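Side-chain contacts in transcriptional repressor (Vibrio fischeri, PDB 3KV1), which probably represses transcription under the control of a sugar ligand, the crystallised part being a putative sugar-binding domain of the SorC family of regulators: residues Asn21-Leu26 against Ile221-Ala226; Leu44-Leu49 against Lys109-Ser114; Val61-Asn66 against Pro121-Asp126; Gln145-Glu150 against Met215-Gln220; Gly169-Lys174 against Arg207-Gly212. All blocks are in the same frame, centred on the assembly; numbering follows the deposited sequence.

Interaction 1: residues Asn21-Leu26 against Ile221-Ala226; sequences NLKRAL and IPNVVA
Lys-23 reaches across to Asn-223 and Pro-222 with the end of its side chain, and the contact is mainly polar. The stronger hydrogen bond runs from Lys-23 NZ to Asn-223 OD1 over 2.8 Å. The ammonium group does not sit in the amide plane: it comes in from above, 42° out of it, and the two side chains cross at about a right angle. A second, weak hydrogen bond joins Lys-23 NZ to Pro-222 O at 3.2 Å, so one ammonium group bridges carbonyl oxygens of two successive residues, the backbone one of Pro-222 and the side-chain one of Asn-223. Beyond CG the lysine is fully extended, which carries NZ across a gap where the nearest CA atoms, those of Lys-23 and Asn-223, are 8.3 Å apart.

Van der Waals contact is slight and follows the same chain, Lys-23 CD lying 3.5 Å from Asn-223 OD1 and Lys-23 CE 3.4 Å from Pro-222 O. The other end of the Asn-223 amide is used as well, ND2 bonding to Glu-150 O, and this helps to fix the rotation of the group that Lys-23 meets.

Strands 24-28 and 223-227 do not pair directly, since both run parallel to strand 248-252, which lies between them. The lysine therefore spans the starting end of three neighbouring parallel strands, at the surface of a Rossmann-like alpha/beta sheet.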
# COMPACT_ATOMS: atom_id res chain seq x y z
N ASN A 21 16.02 -29.37 12.34
CA ASN A 21 14.79 -29.28 13.09
C ASN A 21 13.67 -28.57 12.30
O ASN A 21 13.01 -27.68 12.81
CB ASN A 21 15.05 -28.51 14.38
CG ASN A 21 14.57 -29.24 15.57
OD1 ASN A 21 13.42 -29.06 16.01
ND2 ASN A 21 15.43 -30.11 16.11
N LEU A 22 13.48 -28.97 11.05
CA LEU A 22 12.45 -28.36 10.23
C LEU A 22 11.19 -29.16 10.34
O LEU A 22 11.20 -30.33 10.74
CB LEU A 22 12.87 -28.37 8.76
CG LEU A 22 14.22 -27.66 8.51
CD1 LEU A 22 14.77 -28.00 7.11
CD2 LEU A 22 13.97 -26.18 8.65
N LYS A 23 10.10 -28.54 9.94
CA LYS A 23 8.85 -29.24 9.67
C LYS A 23 8.90 -29.94 8.30
O LYS A 23 8.38 -31.04 8.14
CB LYS A 23 7.68 -28.24 9.65
CG LYS A 23 7.27 -27.78 11.06
CD LYS A 23 5.87 -27.06 11.05
CE LYS A 23 5.54 -26.30 12.33
NZ LYS A 23 4.12 -25.80 12.22
N ARG A 24 9.52 -29.28 7.33
CA ARG A 24 9.57 -29.76 5.95
C ARG A 24 10.84 -29.24 5.30
O ARG A 24 11.40 -28.22 5.71
CB ARG A 24 8.39 -29.22 5.11
CG ARG A 24 7.04 -29.89 5.33
CD ARG A 24 7.02 -31.36 4.86
NE ARG A 24 7.02 -31.53 3.41
CZ ARG A 24 5.94 -31.40 2.63
NH1 ARG A 24 4.77 -31.08 3.16
NH2 ARG A 24 6.05 -31.60 1.32
N ALA A 25 11.28 -29.94 4.26
CA ALA A 25 12.27 -29.43 3.33
C ALA A 25 11.73 -29.74 1.95
O ALA A 25 11.29 -30.88 1.68
CB ALA A 25 13.63 -30.09 3.58
N LEU A 26 11.68 -28.73 1.10
CA LEU A 26 11.16 -28.86 -0.26
C LEU A 26 12.38 -28.67 -1.20
O LEU A 26 12.89 -27.55 -1.33
CB LEU A 26 10.13 -27.75 -0.51
CG LEU A 26 9.00 -27.72 0.55
CD1 LEU A 26 8.03 -26.58 0.24
CD2 LEU A 26 8.26 -29.05 0.50
N ILE A 221 6.20 -17.25 14.64
CA ILE A 221 5.26 -17.54 13.56
C ILE A 221 5.33 -19.06 13.33
O ILE A 221 6.41 -19.61 13.18
CB ILE A 221 5.60 -16.73 12.27
CG1 ILE A 221 5.18 -15.26 12.47
CG2 ILE A 221 4.92 -17.34 11.02
CD1 ILE A 221 5.46 -14.37 11.27
N PRO A 222 4.17 -19.74 13.33
CA PRO A 222 4.22 -21.23 13.29
C PRO A 222 4.89 -21.82 12.05
O PRO A 222 5.49 -22.88 12.16
CB PRO A 222 2.73 -21.62 13.28
CG PRO A 222 2.03 -20.48 13.95
CD PRO A 222 2.81 -19.23 13.58
N ASN A 223 4.76 -21.18 10.89
CA ASN A 223 5.25 -21.78 9.67
C ASN A 223 6.04 -20.79 8.81
O ASN A 223 5.47 -20.22 7.87
CB ASN A 223 4.09 -22.34 8.84
CG ASN A 223 3.31 -23.43 9.57
OD1 ASN A 223 3.81 -24.53 9.77
ND2 ASN A 223 2.12 -23.09 10.03
N VAL A 224 7.31 -20.61 9.16
CA VAL A 224 8.19 -19.72 8.41
C VAL A 224 8.74 -20.52 7.24
O VAL A 224 9.45 -21.51 7.42
CB VAL A 224 9.30 -19.19 9.32
CG1 VAL A 224 10.36 -18.43 8.55
CG2 VAL A 224 8.66 -18.30 10.46
N VAL A 225 8.35 -20.11 6.04
CA VAL A 225 8.79 -20.78 4.83
C VAL A 225 9.88 -19.90 4.22
O VAL A 225 9.61 -18.76 3.82
CB VAL A 225 7.66 -20.83 3.80
CG1 VAL A 225 8.19 -21.47 2.48
CG2 VAL A 225 6.43 -21.59 4.37
N ALA A 226 11.08 -20.43 4.14
CA ALA A 226 12.23 -19.63 3.69
C ALA A 226 12.77 -20.24 2.41
O ALA A 226 12.93 -21.47 2.27
CB ALA A 226 13.31 -19.58 4.77

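Interaction 2: residues Leu44-Leu49 against Lys109-Ser114; sequences LVSSYL and KKYGGS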
# COMPACT_ATOMS: atom_id res chain seq x y z
N LEU A 44 7.35 -25.60 -5.74
CA LEU A 44 7.14 -26.48 -4.62
C LEU A 44 6.47 -25.68 -3.51
O LEU A 44 5.60 -26.19 -2.81
CB LEU A 44 8.49 -27.01 -4.11
CG LEU A 44 9.24 -27.87 -5.15
CD1 LEU A 44 10.57 -28.31 -4.53
CD2 LEU A 44 8.41 -29.08 -5.58
N VAL A 45 6.90 -24.44 -3.35
CA VAL A 45 6.27 -23.60 -2.29
C VAL A 45 4.79 -23.30 -2.61
O VAL A 45 3.92 -23.30 -1.72
CB VAL A 45 7.06 -22.30 -2.07
CG1 VAL A 45 6.31 -21.39 -1.07
CG2 VAL A 45 8.46 -22.63 -1.56
N SER A 46 4.50 -23.07 -3.90
CA SER A 46 3.12 -22.78 -4.36
C SER A 46 2.18 -23.94 -4.00
O SER A 46 1.05 -23.74 -3.52
CB SER A 46 3.08 -22.54 -5.87
OG SER A 46 1.75 -22.27 -6.33
N SER A 47 2.65 -25.15 -4.26
CA SER A 47 1.89 -26.34 -3.95
C SER A 47 1.70 -26.52 -2.45
O SER A 47 0.60 -26.88 -1.99
CB SER A 47 2.55 -27.57 -4.56
OG SER A 47 1.80 -28.69 -4.17
N TYR A 48 2.77 -26.30 -1.68
CA TYR A 48 2.71 -26.36 -0.22
C TYR A 48 1.63 -25.37 0.29
O TYR A 48 0.79 -25.73 1.11
CB TYR A 48 4.10 -26.09 0.41
CG TYR A 48 4.03 -25.80 1.91
CD1 TYR A 48 4.06 -26.82 2.84
CD2 TYR A 48 3.94 -24.49 2.36
CE1 TYR A 48 3.99 -26.54 4.22
CE2 TYR A 48 3.89 -24.20 3.71
CZ TYR A 48 3.89 -25.22 4.62
OH TYR A 48 3.80 -24.90 5.97
N LEU A 49 1.66 -24.13 -0.19
CA LEU A 49 0.64 -23.17 0.24
C LEU A 49 -0.76 -23.56 -0.22
O LEU A 49 -1.74 -23.43 0.53
CB LEU A 49 0.95 -21.77 -0.28
CG LEU A 49 2.16 -21.10 0.37
CD1 LEU A 49 2.36 -19.74 -0.29
CD2 LEU A 49 1.93 -20.92 1.88
N LYS A 109 -4.57 -12.32 -5.58
CA LYS A 109 -5.27 -12.61 -6.80
C LYS A 109 -5.22 -14.09 -7.15
O LYS A 109 -6.23 -14.67 -7.59
CB LYS A 109 -4.70 -11.77 -7.94
CG LYS A 109 -5.38 -12.07 -9.26
CD LYS A 109 -4.91 -11.16 -10.38
CE LYS A 109 -5.55 -11.55 -11.72
NZ LYS A 109 -4.91 -10.84 -12.86
N LYS A 110 -4.04 -14.66 -6.97
CA LYS A 110 -3.77 -16.07 -7.30
C LYS A 110 -4.54 -17.05 -6.42
O LYS A 110 -5.15 -18.00 -6.93
CB LYS A 110 -2.25 -16.32 -7.13
CG LYS A 110 -1.87 -17.81 -7.25
CD LYS A 110 -0.33 -18.02 -7.20
CE LYS A 110 -0.00 -19.51 -7.32
NZ LYS A 110 1.47 -19.73 -7.19
N TYR A 111 -4.52 -16.80 -5.11
CA TYR A 111 -5.09 -17.75 -4.14
C TYR A 111 -6.53 -17.42 -3.81
O TYR A 111 -7.21 -18.21 -3.14
CB TYR A 111 -4.25 -17.77 -2.87
CG TYR A 111 -2.97 -18.59 -3.06
CD1 TYR A 111 -1.76 -17.97 -3.40
CD2 TYR A 111 -2.98 -19.97 -2.89
CE1 TYR A 111 -0.61 -18.71 -3.59
CE2 TYR A 111 -1.80 -20.73 -3.07
CZ TYR A 111 -0.63 -20.08 -3.43
OH TYR A 111 0.51 -20.81 -3.63
N GLY A 112 -6.99 -16.28 -4.29
CA GLY A 112 -8.36 -15.85 -4.05
C GLY A 112 -8.68 -15.22 -2.70
O GLY A 112 -9.79 -15.41 -2.18
N GLY A 113 -7.77 -14.45 -2.13
CA GLY A 113 -8.06 -13.76 -0.87
C GLY A 113 -7.83 -12.25 -0.89
O GLY A 113 -8.21 -11.58 -1.85
N SER A 114 -7.21 -11.70 0.17
CA SER A 114 -7.02 -10.27 0.28
C SER A 114 -5.60 -9.90 0.67
O SER A 114 -4.85 -10.76 1.13
CB SER A 114 -7.95 -9.69 1.34
OG SER A 114 -7.66 -10.26 2.60
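Lys-110, with CG anti to its backbone nitrogen (chi1 172°) and extended to its tip, reaches Ser-46 OG. Tyr-111, one residue on, has CG beside its own backbone N instead (chi1 -78°), which sends its phenol to the same turn of helix 34-52.

Two hydrogen bonds result. Ser-46 is modelled in two conformations, and in the one described here Lys-110 NZ donates to Ser-46 OG at 2.7 Å. Tyr-111 OH donates to the backbone of the same residue, Ser-46 O, at 3.0 Å. Tyr-111 OH lies in the plane of that carbonyl, on a lone pair, and the oxygen in turn sits near the plane of the tyrosine ring, at its edge. In this conformer Ser-46 is thus held by side chain and backbone at once. Leu-49, a turn further along, crosses Tyr-111 at about a right angle, with its CB 3.9 Å from Tyr-111 CZ; it is the apolar part of the contact.

Helix 34-52 is here joined to the last turn of helix 100-111, just before the chain leaves it at Gly-112. Lys-110 NZ has further acceptors in Val-70 O and His-73 O, at the end of helix 65-72 and just beyond. With three oxygens and no carboxylate among these partners, the ammonium charge is probably balanced by dipoles, two of them carbonyls at a helix C-terminus.

Interaction 3: residues Val61-Asn66 against Pro121-Asp126; sequences VGQGQN and PAYVND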
# COMPACT_ATOMS: atom_id res chain seq x y z
N VAL A 61 4.49 -11.60 4.50
CA VAL A 61 5.19 -11.76 3.23
C VAL A 61 6.38 -10.79 3.15
O VAL A 61 6.23 -9.60 3.40
CB VAL A 61 4.21 -11.48 2.07
CG1 VAL A 61 4.93 -11.47 0.71
CG2 VAL A 61 3.03 -12.51 2.06
N GLY A 62 7.58 -11.32 2.85
CA GLY A 62 8.75 -10.46 2.69
C GLY A 62 8.94 -10.04 1.24
O GLY A 62 8.04 -10.17 0.42
N GLN A 63 10.11 -9.50 0.91
CA GLN A 63 10.23 -8.87 -0.39
C GLN A 63 11.21 -9.65 -1.26
O GLN A 63 11.83 -10.61 -0.80
CB GLN A 63 10.72 -7.43 -0.26
CG GLN A 63 12.06 -7.26 0.42
CD GLN A 63 12.55 -5.81 0.41
OE1 GLN A 63 11.76 -4.86 0.30
NE2 GLN A 63 13.86 -5.64 0.58
N GLY A 64 11.36 -9.22 -2.50
CA GLY A 64 12.45 -9.75 -3.32
C GLY A 64 12.11 -10.89 -4.28
O GLY A 64 10.97 -11.39 -4.32
N GLN A 65 13.11 -11.29 -5.07
CA GLN A 65 12.87 -12.22 -6.17
C GLN A 65 12.47 -13.64 -5.79
O GLN A 65 11.69 -14.27 -6.51
CB GLN A 65 14.09 -12.25 -7.09
CG GLN A 65 14.35 -10.91 -7.73
CD GLN A 65 15.61 -10.93 -8.58
OE1 GLN A 65 15.54 -11.05 -9.80
NE2 GLN A 65 16.77 -10.85 -7.92
N ASN A 66 13.01 -14.18 -4.69
CA ASN A 66 12.64 -15.55 -4.30
C ASN A 66 11.15 -15.59 -3.98
O ASN A 66 10.40 -16.44 -4.47
CB ASN A 66 13.45 -16.01 -3.08
CG ASN A 66 14.95 -16.13 -3.36
OD1 ASN A 66 15.34 -16.71 -4.36
ND2 ASN A 66 15.79 -15.59 -2.47
N PRO A 121 7.43 3.32 4.27
CA PRO A 121 8.48 2.86 3.35
C PRO A 121 9.30 1.71 3.96
O PRO A 121 9.39 1.58 5.18
CB PRO A 121 9.40 4.08 3.19
CG PRO A 121 8.97 5.09 4.17
CD PRO A 121 7.70 4.63 4.86
N ALA A 122 9.94 0.93 3.10
CA ALA A 122 10.81 -0.17 3.56
C ALA A 122 12.04 0.38 4.29
O ALA A 122 12.49 -0.19 5.29
CB ALA A 122 11.28 -1.00 2.37
N TYR A 123 12.58 1.49 3.79
CA TYR A 123 13.88 2.01 4.26
C TYR A 123 13.82 3.45 4.70
O TYR A 123 13.06 4.25 4.13
CB TYR A 123 14.95 1.90 3.17
CG TYR A 123 15.12 0.48 2.68
CD1 TYR A 123 15.53 -0.52 3.55
CD2 TYR A 123 14.85 0.14 1.37
CE1 TYR A 123 15.67 -1.84 3.13
CE2 TYR A 123 15.00 -1.17 0.93
CZ TYR A 123 15.40 -2.16 1.81
OH TYR A 123 15.56 -3.45 1.37
N VAL A 124 14.61 3.80 5.72
CA VAL A 124 14.75 5.19 6.12
C VAL A 124 16.24 5.44 6.37
O VAL A 124 17.02 4.50 6.53
CB VAL A 124 13.92 5.50 7.39
CG1 VAL A 124 12.46 5.28 7.11
CG2 VAL A 124 14.35 4.62 8.54
N ASN A 125 16.65 6.70 6.38
CA ASN A 125 18.06 7.02 6.52
C ASN A 125 18.52 7.25 7.96
O ASN A 125 19.68 7.63 8.20
CB ASN A 125 18.44 8.20 5.62
CG ASN A 125 17.81 9.52 6.08
OD1 ASN A 125 17.95 10.53 5.40
ND2 ASN A 125 17.14 9.50 7.23
N ASP A 126 17.63 7.01 8.92
CA ASP A 126 17.91 7.34 10.32
C ASP A 126 17.00 6.54 11.26
O ASP A 126 15.79 6.52 11.08
CB ASP A 126 17.68 8.83 10.55
CG ASP A 126 17.42 9.17 12.02
OD1 ASP A 126 18.22 8.76 12.90
OD2 ASP A 126 16.43 9.87 12.28
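Gln-63 meets Tyr-123 through its amide nitrogen, and the route there begins at CB, which points toward the loop 121-126. CG is set between the backbone N and the carbonyl carbon, chi1 59°, and the chain then runs extended through CD. CD passes 3.9 Å from Tyr-123 OH, already close to the phenol. At the tip the two branches part: OE1 lies 4.4 Å from Ala-122 CB, a loose van der Waals approach of the amide oxygen to a methyl, whereas NE2 gives a hydrogen bond of 2.9 Å to Tyr-123 OH.

That bond is moderately bent, with an N-H...O angle of 149°, and the hydroxyl lies only 13° out of the amide plane. Glutamine and tyrosine approach from opposite directions, with amide and ring planes 70° apart. Within its own loop the tyrosine carries Ala-122 CB over one face, 3.9 Å above the plane and offset toward the rim.

Both polar ends have a second partner. Tyr-123 OH is also hydrogen-bonded to His-164 NE2, its stronger partner, and the two rings meet obliquely; Gln-63 NE2 bonds to a glycerol molecule, probably from the crystallisation liquor. On its backbone side, Tyr-123 O accepts from His-136 of the second subunit.

Glycerol, glutamine, phenol and imidazole thus form one hydrogen-bonded chain beside the loop that follows strand 58-61. A small polyol held in such a place is consistent with the sugar pocket expected of this domain, and the buried amide would suit a hydroxyl-bearing ligand.

Interaction 4: residues Gln145-Glu150 against Met215-Gln220; sequences QARKAE and MEDLRQ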
# COMPACT_ATOMS: atom_id res chain seq x y z
N GLN A 145 -0.74 -7.63 12.82
CA GLN A 145 -1.38 -8.65 11.98
C GLN A 145 -0.33 -9.61 11.38
O GLN A 145 -0.54 -10.83 11.29
CB GLN A 145 -2.22 -8.03 10.86
CG GLN A 145 -3.47 -7.29 11.38
CD GLN A 145 -4.26 -8.11 12.40
OE1 GLN A 145 -4.43 -7.70 13.55
NE2 GLN A 145 -4.72 -9.29 11.97
N ALA A 146 0.81 -9.08 11.00
CA ALA A 146 1.80 -9.93 10.37
C ALA A 146 2.40 -10.85 11.43
O ALA A 146 2.70 -12.00 11.17
CB ALA A 146 2.90 -9.09 9.67
N ARG A 147 2.54 -10.34 12.66
CA ARG A 147 3.20 -11.08 13.75
C ARG A 147 2.33 -12.27 14.12
O ARG A 147 2.83 -13.32 14.55
CB ARG A 147 3.29 -10.11 14.94
CG ARG A 147 4.20 -10.45 16.06
CD ARG A 147 4.31 -9.22 16.99
NE ARG A 147 5.13 -8.16 16.39
CZ ARG A 147 4.75 -6.89 16.27
NH1 ARG A 147 3.55 -6.51 16.71
NH2 ARG A 147 5.57 -5.99 15.73
N LYS A 148 1.03 -12.09 13.94
CA LYS A 148 0.05 -13.08 14.32
C LYS A 148 -0.30 -14.03 13.16
O LYS A 148 -1.27 -14.77 13.23
CB LYS A 148 -1.23 -12.35 14.83
CG LYS A 148 -2.37 -13.26 15.25
CD LYS A 148 -3.67 -12.49 15.56
CE LYS A 148 -4.87 -13.46 15.75
NZ LYS A 148 -4.87 -14.15 17.12
N ALA A 149 0.48 -14.00 12.07
CA ALA A 149 0.17 -14.87 10.93
C ALA A 149 0.56 -16.32 11.21
O ALA A 149 1.52 -16.60 11.93
CB ALA A 149 0.93 -14.38 9.67
N GLU A 150 -0.17 -17.23 10.58
CA GLU A 150 0.14 -18.65 10.61
C GLU A 150 1.42 -18.99 9.81
O GLU A 150 2.11 -19.92 10.15
CB GLU A 150 -1.04 -19.44 10.00
CG GLU A 150 -2.33 -19.51 10.89
CD GLU A 150 -3.29 -18.34 10.69
OE1 GLU A 150 -4.45 -18.46 11.14
OE2 GLU A 150 -2.92 -17.33 10.06
N MSE A 215 13.49 -10.60 13.82
CA MSE A 215 13.77 -12.04 14.00
C MSE A 215 12.88 -12.68 15.07
O MSE A 215 12.38 -13.78 14.88
CB MSE A 215 15.24 -12.26 14.37
CG MSE A 215 15.62 -13.71 14.24
SE MSE A 215 15.80 -14.11 12.35
CE MSE A 215 17.25 -12.91 11.88
N GLU A 216 12.68 -11.99 16.18
CA GLU A 216 11.85 -12.56 17.24
C GLU A 216 10.39 -12.78 16.81
O GLU A 216 9.71 -13.67 17.32
CB GLU A 216 11.91 -11.70 18.50
CG GLU A 216 11.40 -12.41 19.74
CD GLU A 216 12.23 -13.65 20.11
OE1 GLU A 216 13.41 -13.76 19.70
OE2 GLU A 216 11.69 -14.52 20.82
N ASP A 217 9.90 -11.96 15.89
CA ASP A 217 8.55 -12.18 15.35
C ASP A 217 8.55 -13.47 14.56
O ASP A 217 7.63 -14.28 14.70
CB ASP A 217 8.11 -11.04 14.44
CG ASP A 217 8.08 -9.70 15.15
OD1 ASP A 217 7.64 -9.63 16.32
OD2 ASP A 217 8.52 -8.72 14.52
N LEU A 218 9.56 -13.68 13.72
CA LEU A 218 9.59 -14.90 12.93
C LEU A 218 9.71 -16.12 13.85
O LEU A 218 9.21 -17.20 13.53
CB LEU A 218 10.79 -14.91 11.93
CG LEU A 218 10.72 -13.98 10.72
CD1 LEU A 218 12.02 -14.10 9.83
CD2 LEU A 218 9.46 -14.27 9.87
N ARG A 219 10.36 -15.96 15.00
CA ARG A 219 10.56 -17.11 15.87
C ARG A 219 9.21 -17.64 16.38
O ARG A 219 9.07 -18.83 16.67
CB ARG A 219 11.46 -16.75 17.05
CG ARG A 219 12.03 -17.95 17.83
CD ARG A 219 13.05 -17.49 18.93
NE ARG A 219 14.16 -16.74 18.35
CZ ARG A 219 15.09 -17.29 17.57
NH1 ARG A 219 15.09 -18.60 17.34
NH2 ARG A 219 16.05 -16.52 17.05
N GLN A 220 8.23 -16.75 16.51
CA GLN A 220 6.90 -17.16 17.00
C GLN A 220 5.83 -17.30 15.91
O GLN A 220 4.67 -17.46 16.24
CB GLN A 220 6.40 -16.24 18.13
CG GLN A 220 6.29 -14.74 17.77
CD GLN A 220 5.02 -14.38 17.00
OE1 GLN A 220 3.91 -14.72 17.42
NE2 GLN A 220 5.18 -13.64 15.89
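Arg-147 meets Asp-217 and Gln-220 across a narrow gap, the CA atoms of Arg-147 and Asp-217 being 5.7 Å apart. The buried side of the contact is at the aspartate. Arg-147 NE forms a salt bridge with Asp-217 OD1 at 2.9 Å, with an N-H...O angle of 144°. The carboxylate oxygen sits at the guanidinium edge, nearly in its plane, but NE comes from well above the carboxylate plane, the two planes being 50° apart. It is a one-point bridge, not a paired one: OD2 stays 4.2 Å from Arg-147 NH2 and instead accepts from Glu-214 N, a bond that steadies the carboxylate. The bend of the arginine at chi3 (-73°) turns NE to OD1; Arg-147 CD lies 3.4 Å from the same oxygen.

The solvent side belongs to Gln-220, an exposed residue modelled in two conformations, of which this account follows one. Its chain folds back at chi2, and NE2 donates to Arg-147 O at 2.7 Å, with that oxygen almost in the amide plane. The same NE2 gives a second bond, to Asp-217 O at 2.8 Å, and also packs 3.3 Å from Arg-147 CG. In this conformer one amide group ties the last helical residue of 137-147 to a carbonyl of helix 215-219.

Charge pairing and dipole bonding thus divide the work. The buried carboxylate would probably remain ionised, being close to a guanidinium and held by a backbone N-H, while the neutral amide, in the conformer described, serves the backbone carbonyls at the C-terminal ends of two helices, Arg-147 O and Asp-217 O.

Interaction 5: residues Gly169-Lys174 against Arg207-Gly212; sequences GFFTPK and RGRVIG
Arg-209 lays its guanidinium against the edge of the Phe-171 ring, joining the loop before helix 173-181 to the 3-10 turn after strand 193-196 in this Rossmann-like alpha/beta domain. Ring and guanidinium planes stand 84° apart, close to perpendicular. Seen from the arginine, Phe-171 CD1 lies over one face, 3.3 Å above the plane and toward the rim; seen from the phenylalanine, Arg-209 CZ lies in the ring plane, at the edge. The cation therefore does not sit over the aromatic face, and this is no cation-pi stack.

Arg-209 bends at chi2 (-59°), turning its head toward residues 170 and 171. Phe-170 contributes its backbone oxygen; its ring leads away from the arginine.

The guanidinium has a second fixed point in Glu-175, whose OE2 forms a salt bridge with Arg-209 NH2 from the first turn of helix 173-181. Thr-172 is the N-cap of that helix, its hydroxyl capping Glu-175 N. The bond from Arg-209 NH1 to Phe-170 O is 2.9 Å long and lies in the carbonyl plane and within 5° of the guanidinium plane.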
# COMPACT_ATOMS: atom_id res chain seq x y z
N GLY A 169 20.41 5.28 -1.31
CA GLY A 169 20.86 6.39 -0.49
C GLY A 169 20.48 6.34 0.99
O GLY A 169 20.59 7.34 1.71
N PHE A 170 20.05 5.18 1.46
CA PHE A 170 19.62 5.08 2.85
C PHE A 170 20.77 4.68 3.79
O PHE A 170 20.66 4.83 5.01
CB PHE A 170 18.44 4.11 2.98
CG PHE A 170 17.20 4.53 2.21
CD1 PHE A 170 16.36 5.51 2.70
CD2 PHE A 170 16.85 3.90 1.01
CE1 PHE A 170 15.21 5.89 2.01
CE2 PHE A 170 15.71 4.26 0.32
CZ PHE A 170 14.89 5.26 0.82
N PHE A 171 21.87 4.19 3.22
CA PHE A 171 22.97 3.63 4.01
C PHE A 171 24.23 3.86 3.17
O PHE A 171 24.19 3.69 1.95
CB PHE A 171 22.70 2.13 4.16
CG PHE A 171 23.36 1.48 5.35
CD1 PHE A 171 23.28 2.02 6.63
CD2 PHE A 171 23.98 0.24 5.20
CE1 PHE A 171 23.85 1.37 7.71
CE2 PHE A 171 24.57 -0.41 6.27
CZ PHE A 171 24.50 0.14 7.53
N THR A 172 25.35 4.24 3.78
CA THR A 172 26.57 4.48 3.01
C THR A 172 27.25 3.15 2.60
O THR A 172 27.13 2.15 3.29
CB THR A 172 27.60 5.37 3.76
OG1 THR A 172 28.18 4.64 4.83
CG2 THR A 172 26.96 6.63 4.32
N PRO A 173 27.99 3.16 1.48
CA PRO A 173 28.82 1.99 1.13
C PRO A 173 29.75 1.62 2.29
O PRO A 173 29.94 0.44 2.59
CB PRO A 173 29.64 2.50 -0.07
CG PRO A 173 28.76 3.58 -0.70
CD PRO A 173 28.05 4.23 0.47
N LYS A 174 30.34 2.63 2.92
CA LYS A 174 31.23 2.39 4.05
C LYS A 174 30.49 1.65 5.18
O LYS A 174 30.99 0.66 5.71
CB LYS A 174 31.82 3.71 4.56
CG LYS A 174 32.72 3.58 5.77
CD LYS A 174 33.36 4.94 6.10
CE LYS A 174 34.30 4.86 7.32
NZ LYS A 174 33.54 4.49 8.55
N ARG A 207 19.64 -2.59 10.43
CA ARG A 207 18.25 -2.78 10.78
C ARG A 207 17.64 -1.47 11.27
O ARG A 207 16.41 -1.28 11.20
CB ARG A 207 18.11 -3.92 11.80
CG ARG A 207 16.68 -4.38 12.04
CD ARG A 207 16.58 -5.11 13.37
NE ARG A 207 15.56 -4.50 14.23
CZ ARG A 207 15.38 -4.81 15.51
NH1 ARG A 207 16.15 -5.72 16.09
NH2 ARG A 207 14.43 -4.20 16.20
N GLY A 208 18.47 -0.55 11.75
CA GLY A 208 17.96 0.78 12.07
C GLY A 208 17.44 1.54 10.85
O GLY A 208 16.87 2.62 10.97
N ARG A 209 17.67 0.99 9.65
CA ARG A 209 17.23 1.64 8.43
C ARG A 209 16.05 0.93 7.77
O ARG A 209 15.71 1.27 6.65
CB ARG A 209 18.38 1.69 7.38
CG ARG A 209 19.68 2.30 7.89
CD ARG A 209 19.54 3.75 8.38
NE ARG A 209 20.68 4.02 9.25
CZ ARG A 209 21.83 4.54 8.86
NH1 ARG A 209 22.03 4.94 7.60
NH2 ARG A 209 22.80 4.67 9.74
N VAL A 210 15.46 -0.07 8.44
CA VAL A 210 14.41 -0.89 7.83
C VAL A 210 13.14 -0.86 8.67
O VAL A 210 13.21 -0.93 9.90
CB VAL A 210 14.82 -2.38 7.67
CG1 VAL A 210 13.77 -3.15 6.86
CG2 VAL A 210 16.16 -2.49 7.00
N ILE A 211 11.98 -0.77 8.02
CA ILE A 211 10.72 -0.83 8.72
C ILE A 211 10.02 -2.13 8.38
O ILE A 211 9.66 -2.37 7.23
CB ILE A 211 9.82 0.34 8.31
CG1 ILE A 211 10.44 1.64 8.85
CG2 ILE A 211 8.44 0.15 8.92
CD1 ILE A 211 9.76 2.87 8.42
N GLY A 212 9.85 -2.99 9.37
CA GLY A 212 9.20 -4.26 9.11
C GLY A 212 9.30 -5.13 10.35
O GLY A 212 9.66 -4.61 11.42

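How the interactions relate
All five contacts belong to one alpha/beta domain built on a mixed sheet. Interaction 1 encloses the others in sequence, and it touches two neighbours: interaction 2 through Tyr-48 of helix 34-52, packed on strand 223-227, and interaction 4 through Asn-223 and Glu-150. Interactions 3 and 5 form a second cluster, their centres about 10 Å apart, with loops 121-126 and 207-212 joined by backbone hydrogen bonds. Interactions 2 and 3 alternate along the chain; interaction 2 closes before interaction 4 opens, and interaction 5 lies within the span of interaction 4. Interaction 1 lies on the opposite side of the chain's centre from interactions 3 and 5, the loops near the glycerol and the second subunit.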